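Local coordinates for probable CoA-transferase alpha subunit (Rhodococcus jostii, PDB 6COJ), which binds a CoA thioester of a hydroxylated oxaspirodecene carboxylic acid and is probably the alpha subunit of a CoA-transferase family enzyme, at residues Q268-E273 with Q282-T287. The protein carries 1 engineered substitution. Sequence-based numbering, arbitrary orientation. Where two conformers were deposited one is given.
Sequences QRHYAE and QQFVAT
With chi1 at -173°, Phe284 sends its CG away from its own backbone N and carries the phenyl ring across to helix 265-274, where His270, likewise extended at -179°, reaches out to meet it. The two side chains run past each other in opposite directions, and the rim of the phenylalanine comes up to the imidazole: His270 CD2 lies near the plane of the phenyl ring, 3.7 Å from Phe284 CD2. Their planes are inclined at 40° and their centroids are 5.7 Å apart. Farther round the same ring, Phe284 CE2 rests 3.7 Å from Tyr271 CA, while Phe284 CZ packs 4.0 Å from Tyr271 CB, close to the plane of the tyrosine ring. Phenylalanine suits this place because its flat, wholly apolar ring can fit against both a backbone carbon and an imidazole carbon. Helices 265-274 and 278-288 follow one another in the chain as a helical hairpin joined by a short turn, beyond the last strand, 244-247, of the seven-stranded parallel sheet. No hydrogen bond joins the two segments; the contact is made by aromatic and apolar groups, and the cluster extends to Trp281, stacked on Phe284, to Tyr288, which also meets that ring, and to Phe303 of the C-terminal helix, which meets His270. Tyrosine fits its position because it serves two surroundings at once: its CB belongs to the apolar contact, whereas its OH, on a buried residue, is hydrogen-bonded to Asp98 OD2. Histidine presents its carbon CD2 to Phe284, while its polar ring nitrogens suit a partly exposed position.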
loop_
_atom_site.group_PDB
_atom_site.type_symbol
_atom_site.label_atom_id
_atom_site.label_comp_id
_atom_site.label_asym_id
_atom_site.label_seq_id
_atom_site.Cartn_x
_atom_site.Cartn_y
_atom_site.Cartn_z
ATOM N N GLN A 268 16.626 20.700 20.003
ATOM C CA GLN A 268 16.916 20.730 18.574
ATOM C C GLN A 268 17.474 22.084 18.160
ATOM O O GLN A 268 18.407 22.156 17.355
ATOM C CB GLN A 268 15.689 20.374 17.743
ATOM C CG GLN A 268 16.005 20.406 16.261
ATOM C CD GLN A 268 14.921 19.783 15.430
ATOM O OE1 GLN A 268 14.891 18.571 15.253
ATOM N NE2 GLN A 268 14.043 20.611 14.902
ATOM N N ARG A 269 16.919 23.166 18.708
ATOM C CA ARG A 269 17.490 24.487 18.463
ATOM C C ARG A 269 18.944 24.555 18.904
ATOM O O ARG A 269 19.778 25.145 18.210
ATOM C CB ARG A 269 16.661 25.573 19.143
ATOM C CG ARG A 269 15.413 25.932 18.374
ATOM C CD ARG A 269 14.760 27.193 18.900
ATOM N NE ARG A 269 14.268 27.051 20.262
ATOM C CZ ARG A 269 13.029 26.686 20.571
ATOM N NH1 ARG A 269 12.156 26.393 19.614
ATOM N NH2 ARG A 269 12.668 26.598 21.840
ATOM N N HIS A 270 19.270 23.949 20.051
ATOM C CA HIS A 270 20.650 23.952 20.530
ATOM C C HIS A 270 21.564 23.157 19.602
ATOM O O HIS A 270 22.694 23.577 19.320
ATOM C CB HIS A 270 20.706 23.399 21.956
ATOM C CG HIS A 270 22.081 23.389 22.550
ATOM N ND1 HIS A 270 22.772 24.544 22.843
ATOM C CD2 HIS A 270 22.888 22.365 22.908
ATOM C CE1 HIS A 270 23.948 24.234 23.353
ATOM N NE2 HIS A 270 24.044 22.918 23.402
ATOM N N TYR A 271 21.091 22.008 19.113
ATOM C CA TYR A 271 21.841 21.253 18.114
ATOM C C TYR A 271 22.147 22.115 16.893
ATOM O O TYR A 271 23.299 22.196 16.442
ATOM C CB TYR A 271 21.052 19.993 17.721
ATOM C CG TYR A 271 21.360 19.469 16.334
ATOM C CD1 TYR A 271 22.517 18.736 16.081
ATOM C CD2 TYR A 271 20.496 19.714 15.272
ATOM C CE1 TYR A 271 22.804 18.264 14.806
ATOM C CE2 TYR A 271 20.776 19.250 13.992
ATOM C CZ TYR A 271 21.930 18.523 13.767
ATOM O OH TYR A 271 22.212 18.051 12.508
ATOM N N ALA A 272 21.124 22.791 16.358
ATOM C CA ALA A 272 21.299 23.561 15.130
ATOM C C ALA A 272 22.240 24.741 15.346
ATOM O O ALA A 272 23.139 24.987 14.533
ATOM C CB ALA A 272 19.935 24.027 14.610
ATOM N N GLU A 273 22.052 25.478 16.447
ATOM C CA GLU A 273 22.928 26.611 16.728
ATOM C C GLU A 273 24.346 26.165 17.054
ATOM O O GLU A 273 25.299 26.915 16.817
ATOM C CB GLU A 273 22.354 27.466 17.860
ATOM C CG GLU A 273 21.217 28.375 17.423
ATOM C CD GLU A 273 20.187 28.580 18.511
ATOM O OE1 GLU A 273 20.457 28.190 19.667
ATOM O OE2 GLU A 273 19.108 29.132 18.211
ATOM N N GLN A 282 32.483 21.534 18.985
ATOM C CA GLN A 282 33.323 20.761 19.903
ATOM C C GLN A 282 32.665 20.633 21.267
ATOM O O GLN A 282 32.734 19.582 21.913
ATOM C CB GLN A 282 34.688 21.443 20.059
ATOM C CG GLN A 282 35.631 20.784 21.079
ATOM C CD GLN A 282 35.602 21.454 22.451
ATOM O OE1 GLN A 282 35.309 22.645 22.572
ATOM N NE2 GLN A 282 35.915 20.685 23.491
ATOM N N GLN A 283 32.033 21.713 21.724
ATOM C CA GLN A 283 31.390 21.693 23.033
ATOM C C GLN A 283 30.159 20.798 23.014
ATOM O O GLN A 283 29.917 20.041 23.960
ATOM C CB GLN A 283 31.005 23.111 23.439
ATOM C CG GLN A 283 30.590 23.233 24.894
ATOM C CD GLN A 283 31.587 22.577 25.826
ATOM O OE1 GLN A 283 31.313 21.526 26.413
ATOM N NE2 GLN A 283 32.765 23.189 25.958
ATOM N N PHE A 284 29.369 20.871 21.943
ATOM C CA PHE A 284 28.230 19.972 21.809
ATOM C C PHE A 284 28.691 18.521 21.789
ATOM O O PHE A 284 28.117 17.669 22.475
ATOM C CB PHE A 284 27.470 20.311 20.528
ATOM C CG PHE A 284 26.179 19.564 20.365
ATOM C CD1 PHE A 284 26.152 18.319 19.759
ATOM C CD2 PHE A 284 24.989 20.114 20.814
ATOM C CE1 PHE A 284 24.960 17.632 19.605
ATOM C CE2 PHE A 284 23.781 19.430 20.660
ATOM C CZ PHE A 284 23.769 18.190 20.058
ATOM N N VAL A 285 29.742 18.231 21.022
ATOM C CA VAL A 285 30.295 16.878 20.967
ATOM C C VAL A 285 30.780 16.444 22.347
ATOM O O VAL A 285 30.486 15.334 22.806
ATOM C CB VAL A 285 31.415 16.810 19.913
ATOM C CG1 VAL A 285 32.243 15.549 20.076
ATOM C CG2 VAL A 285 30.814 16.896 18.514
ATOM N N ALA A 286 31.530 17.315 23.028
ATOM C CA ALA A 286 32.064 16.964 24.343
ATOM C C ALA A 286 30.946 16.652 25.330
ATOM O O ALA A 286 31.059 15.716 26.130
ATOM C CB ALA A 286 32.955 18.087 24.876
ATOM N N THR A 287 29.857 17.419 25.285
ATOM C CA THR A 287 28.795 17.251 26.271
ATOM C C THR A 287 27.851 16.105 25.918
ATOM O O THR A 287 27.421 15.366 26.810
ATOM C CB THR A 287 28.013 18.559 26.435
ATOM O OG1 THR A 287 28.891 19.591 26.902
ATOM C CG2 THR A 287 26.873 18.388 27.436
#